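Local coordinates for chitin deacetylase (Bombyx mori, PDB 5ZNT), which removes the N-acetyl groups from N-acetylglucosamine residues of chitin, using a zinc ion, to give chitosan and acetate, at residues 84-96 against 328-340. Residues are numbered along the deposited sequence; the frame is centred on the assembly and turned at random.
Sequences NYSAVQETHRKGH and KCSVEGNPACWVP. With NAG (2-acetamido-2-deoxy-beta-D-glucopyranose), chain B; NAG (2-acetamido-2-deoxy-beta-D-glucopyranose), chain C.
Asn334 O lies 3.2 Å above the plane of the Arg93 guanidinium, near CZ, while Glu332 O meets the same group at its edge, so one irregular loop addresses the arginine from two directions. NH1 of Arg93 donates to Glu332 O at 2.7 Å, and NH2 adds a weak bond to that oxygen. On another edge Glu90 grips the guanidinium side-on: Arg93 NE donates almost straight to Glu90 OE2 (2.9 Å, 175°) and NH2 reaches OE1 from the syn side. Held along two of its edges, the guanidinium is probably restricted in rotation. A bend at chi3 (75°) turns it off the extended chain toward Glu90. Glu90 OE2 also accepts from a water that in turn accepts a hydrogen bond from Ala336 N, a second tie to the loop.

Helix 85-93 belongs to the polysaccharide deacetylase domain of this CE4 enzyme; the loop leads from helix 316-319 to strand 341-345 and is secured by the disulfides Cys329-Cys70 and Cys337-Cys360. The helix closes in a Schellman motif at Gly95, whose CA packs 3.6 Å from Lys328 CD. Lys328 NZ donates to His92 O (2.9 Å), opposite the Gly95 N bond across the carbonyl plane; Lys94 NZ donates to Val331 O (3.0 Å). At the other end Asn84, N-cap of the helix through Ala87 N, carries the N-linked glycan. Its second sugar spans to the loop, with O3 donating to Trp338 O (3.1 Å) and O7 beside Pro335 CB, and next to the first sugar Ser86 OG packs against Pro340 CB at 3.0 Å.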
# COMPACT_ATOMS: atom_id res chain seq x y z
N ASN A 84 -8.33 12.65 9.30
CA ASN A 84 -8.29 12.83 10.74
C ASN A 84 -6.94 12.30 11.22
O ASN A 84 -6.72 11.09 11.22
CB ASN A 84 -9.48 12.10 11.33
CG ASN A 84 -9.50 12.04 12.84
OD1 ASN A 84 -8.48 12.20 13.53
ND2 ASN A 84 -10.69 11.81 13.36
N TYR A 85 -6.03 13.21 11.60
CA TYR A 85 -4.68 12.78 11.91
C TYR A 85 -4.53 12.13 13.28
O TYR A 85 -3.55 11.41 13.49
CB TYR A 85 -3.70 13.95 11.74
CG TYR A 85 -3.51 14.19 10.26
CD1 TYR A 85 -2.59 13.43 9.52
CD2 TYR A 85 -4.33 15.10 9.59
CE1 TYR A 85 -2.44 13.63 8.15
CE2 TYR A 85 -4.20 15.30 8.23
CZ TYR A 85 -3.29 14.55 7.51
OH TYR A 85 -3.20 14.76 6.18
N SER A 86 -5.49 12.35 14.20
CA SER A 86 -5.53 11.53 15.42
C SER A 86 -5.83 10.09 15.08
O SER A 86 -5.31 9.17 15.73
CB SER A 86 -6.60 12.05 16.38
OG SER A 86 -6.24 13.34 16.81
N ALA A 87 -6.71 9.87 14.10
CA ALA A 87 -7.05 8.51 13.69
C ALA A 87 -5.88 7.86 12.98
O ALA A 87 -5.62 6.66 13.18
CB ALA A 87 -8.30 8.53 12.79
N VAL A 88 -5.19 8.61 12.11
CA VAL A 88 -3.97 8.11 11.48
C VAL A 88 -2.98 7.68 12.56
O VAL A 88 -2.37 6.61 12.49
CB VAL A 88 -3.37 9.19 10.55
CG1 VAL A 88 -1.99 8.82 10.11
CG2 VAL A 88 -4.27 9.43 9.29
N GLN A 89 -2.81 8.52 13.58
CA GLN A 89 -1.89 8.23 14.67
C GLN A 89 -2.28 6.96 15.41
O GLN A 89 -1.42 6.15 15.76
CB GLN A 89 -1.85 9.42 15.64
CG GLN A 89 -0.91 9.23 16.84
CD GLN A 89 -0.89 10.47 17.73
OE1 GLN A 89 -1.87 11.21 17.82
NE2 GLN A 89 0.23 10.69 18.39
N GLU A 90 -3.58 6.77 15.64
CA GLU A 90 -4.03 5.60 16.37
C GLU A 90 -3.88 4.33 15.53
O GLU A 90 -3.48 3.28 16.04
CB GLU A 90 -5.48 5.81 16.80
CG GLU A 90 -6.10 4.63 17.50
CD GLU A 90 -5.52 4.39 18.90
OE1 GLU A 90 -5.96 3.40 19.52
OE2 GLU A 90 -4.64 5.16 19.37
N THR A 91 -4.20 4.43 14.24
CA THR A 91 -3.97 3.33 13.32
C THR A 91 -2.50 2.90 13.33
O THR A 91 -2.19 1.71 13.34
CB THR A 91 -4.41 3.78 11.92
OG1 THR A 91 -5.82 4.04 11.93
CG2 THR A 91 -4.07 2.75 10.84
N HIS A 92 -1.59 3.87 13.31
CA HIS A 92 -0.16 3.59 13.37
C HIS A 92 0.21 2.98 14.72
O HIS A 92 0.96 2.00 14.78
CB HIS A 92 0.61 4.89 13.12
CG HIS A 92 2.10 4.73 12.97
ND1 HIS A 92 2.96 4.79 14.04
CD2 HIS A 92 2.87 4.56 11.88
CE1 HIS A 92 4.21 4.65 13.61
NE2 HIS A 92 4.18 4.51 12.30
N ARG A 93 -0.33 3.54 15.81
CA ARG A 93 -0.05 3.00 17.15
C ARG A 93 -0.46 1.53 17.23
O ARG A 93 0.23 0.73 17.88
CB ARG A 93 -0.78 3.82 18.23
CG ARG A 93 -0.43 3.39 19.66
CD ARG A 93 -1.23 4.15 20.69
NE ARG A 93 -2.62 3.70 20.76
CZ ARG A 93 -3.04 2.67 21.49
NH1 ARG A 93 -2.18 1.97 22.22
NH2 ARG A 93 -4.33 2.35 21.49
N LYS A 94 -1.56 1.16 16.56
CA LYS A 94 -2.03 -0.22 16.54
C LYS A 94 -1.22 -1.12 15.63
O LYS A 94 -1.52 -2.31 15.55
CB LYS A 94 -3.51 -0.27 16.13
CG LYS A 94 -4.47 0.24 17.22
CD LYS A 94 -4.48 -0.70 18.40
CE LYS A 94 -5.62 -0.38 19.34
NZ LYS A 94 -5.89 -1.51 20.30
N GLY A 95 -0.21 -0.60 14.94
CA GLY A 95 0.71 -1.43 14.18
C GLY A 95 0.43 -1.52 12.70
O GLY A 95 1.12 -2.28 12.00
N HIS A 96 -0.56 -0.80 12.19
CA HIS A 96 -0.73 -0.72 10.75
C HIS A 96 0.25 0.29 10.16
O HIS A 96 0.72 1.20 10.84
CB HIS A 96 -2.17 -0.36 10.40
CG HIS A 96 -3.17 -1.28 11.02
ND1 HIS A 96 -3.39 -2.56 10.55
CD2 HIS A 96 -3.98 -1.13 12.10
CE1 HIS A 96 -4.31 -3.15 11.30
NE2 HIS A 96 -4.67 -2.30 12.25
N LYS A 328 4.79 -4.33 17.23
CA LYS A 328 3.43 -3.97 17.62
C LYS A 328 2.50 -5.16 17.41
O LYS A 328 1.48 -5.10 16.72
CB LYS A 328 2.95 -2.73 16.86
CG LYS A 328 3.77 -1.49 17.19
CD LYS A 328 3.24 -0.25 16.52
CE LYS A 328 4.28 0.38 15.62
NZ LYS A 328 3.86 1.75 15.21
N CYS A 329 2.90 -6.27 18.05
CA CYS A 329 2.24 -7.56 17.86
C CYS A 329 0.74 -7.46 18.11
O CYS A 329 -0.08 -7.70 17.22
CB CYS A 329 2.88 -8.61 18.77
SG CYS A 329 2.19 -10.27 18.56
N SER A 330 0.36 -7.11 19.33
CA SER A 330 -1.04 -7.09 19.73
C SER A 330 -1.21 -5.90 20.68
O SER A 330 -1.30 -6.05 21.90
CB SER A 330 -1.46 -8.40 20.38
OG SER A 330 -2.84 -8.62 20.15
N VAL A 331 -1.26 -4.70 20.09
CA VAL A 331 -1.24 -3.48 20.87
C VAL A 331 -2.60 -3.26 21.52
O VAL A 331 -3.64 -3.34 20.86
CB VAL A 331 -0.85 -2.29 19.99
CG1 VAL A 331 -0.90 -0.98 20.78
CG2 VAL A 331 0.54 -2.52 19.43
N GLU A 332 -2.59 -3.00 22.82
CA GLU A 332 -3.79 -2.52 23.49
C GLU A 332 -3.59 -1.06 23.88
O GLU A 332 -3.53 -0.18 23.01
CB GLU A 332 -4.11 -3.41 24.69
CG GLU A 332 -4.00 -4.89 24.36
CD GLU A 332 -4.62 -5.77 25.41
OE1 GLU A 332 -5.77 -6.23 25.20
OE2 GLU A 332 -3.96 -6.00 26.45
N GLY A 333 -3.47 -0.79 25.18
CA GLY A 333 -3.12 0.54 25.66
C GLY A 333 -4.17 1.61 25.39
O GLY A 333 -5.34 1.35 25.08
N ASN A 334 -3.72 2.86 25.50
CA ASN A 334 -4.60 4.01 25.35
C ASN A 334 -4.17 4.87 24.17
O ASN A 334 -2.99 4.91 23.82
CB ASN A 334 -4.59 4.86 26.62
CG ASN A 334 -5.08 4.10 27.84
OD1 ASN A 334 -6.01 3.30 27.75
ND2 ASN A 334 -4.44 4.34 28.97
N PRO A 335 -5.10 5.60 23.57
CA PRO A 335 -4.74 6.53 22.48
C PRO A 335 -3.83 7.64 22.99
O PRO A 335 -3.77 7.94 24.18
CB PRO A 335 -6.09 7.09 22.01
CG PRO A 335 -7.01 6.87 23.15
CD PRO A 335 -6.55 5.59 23.83
N ALA A 336 -3.12 8.27 22.04
CA ALA A 336 -2.15 9.30 22.40
C ALA A 336 -2.80 10.49 23.09
O ALA A 336 -2.15 11.17 23.89
CB ALA A 336 -1.40 9.78 21.15
N CYS A 337 -4.06 10.78 22.78
CA CYS A 337 -4.80 11.81 23.48
C CYS A 337 -6.26 11.40 23.51
O CYS A 337 -6.75 10.76 22.57
CB CYS A 337 -4.64 13.21 22.83
SG CYS A 337 -5.44 13.45 21.18
N TRP A 338 -6.95 11.75 24.60
CA TRP A 338 -8.32 11.28 24.80
C TRP A 338 -9.32 12.07 23.96
O TRP A 338 -10.26 11.49 23.41
CB TRP A 338 -8.70 11.37 26.28
CG TRP A 338 -8.01 10.35 27.14
CD1 TRP A 338 -7.07 10.58 28.11
CD2 TRP A 338 -8.20 8.93 27.11
NE1 TRP A 338 -6.67 9.39 28.68
CE2 TRP A 338 -7.35 8.36 28.08
CE3 TRP A 338 -9.02 8.07 26.34
CZ2 TRP A 338 -7.29 6.99 28.32
CZ3 TRP A 338 -8.95 6.71 26.57
CH2 TRP A 338 -8.10 6.18 27.55
N VAL A 339 -9.15 13.38 23.87
CA VAL A 339 -10.03 14.23 23.08
C VAL A 339 -9.16 15.04 22.13
O VAL A 339 -8.51 16.02 22.53
CB VAL A 339 -10.89 15.15 23.97
CG1 VAL A 339 -11.99 15.81 23.13
CG2 VAL A 339 -11.46 14.36 25.14
N PRO A 340 -9.09 14.65 20.86
CA PRO A 340 -8.28 15.40 19.90
C PRO A 340 -8.85 16.78 19.64
O PRO A 340 -10.06 17.01 19.73
CB PRO A 340 -8.34 14.54 18.63
CG PRO A 340 -8.69 13.16 19.13
CD PRO A 340 -9.60 13.39 20.30
C1 NAG B . -10.87 11.67 14.77
C2 NAG B . -12.31 11.63 15.25
C3 NAG B . -12.34 11.42 16.76
C4 NAG B . -11.49 10.21 17.16
C5 NAG B . -10.12 10.26 16.49
C6 NAG B . -9.31 9.00 16.68
C7 NAG B . -13.55 13.05 13.66
C8 NAG B . -14.35 14.31 13.52
N2 NAG B . -13.06 12.82 14.88
O3 NAG B . -13.70 11.26 17.15
O4 NAG B . -11.14 10.27 18.53
O5 NAG B . -10.26 10.47 15.08
O6 NAG B . -10.05 7.86 16.27
O7 NAG B . -13.34 12.29 12.71
C1 NAG C . -12.07 9.81 19.50
C2 NAG C . -11.27 9.10 20.61
C3 NAG C . -12.12 8.86 21.86
C4 NAG C . -12.96 10.08 22.24
C5 NAG C . -13.67 10.63 21.01
C6 NAG C . -14.40 11.92 21.29
C7 NAG C . -9.44 7.55 20.13
C8 NAG C . -9.06 6.21 19.57
N2 NAG C . -10.74 7.84 20.11
O3 NAG C . -11.24 8.55 22.94
O4 NAG C . -13.91 9.71 23.23
O5 NAG C . -12.70 10.92 20.01
O6 NAG C . -15.80 11.70 21.42
O7 NAG C . -8.61 8.33 20.57
O HOH W 1 -3.36 7.39 19.38
O HOH W 2 -1.18 -4.65 17.35
O HOH W 3 2.97 0.78 12.50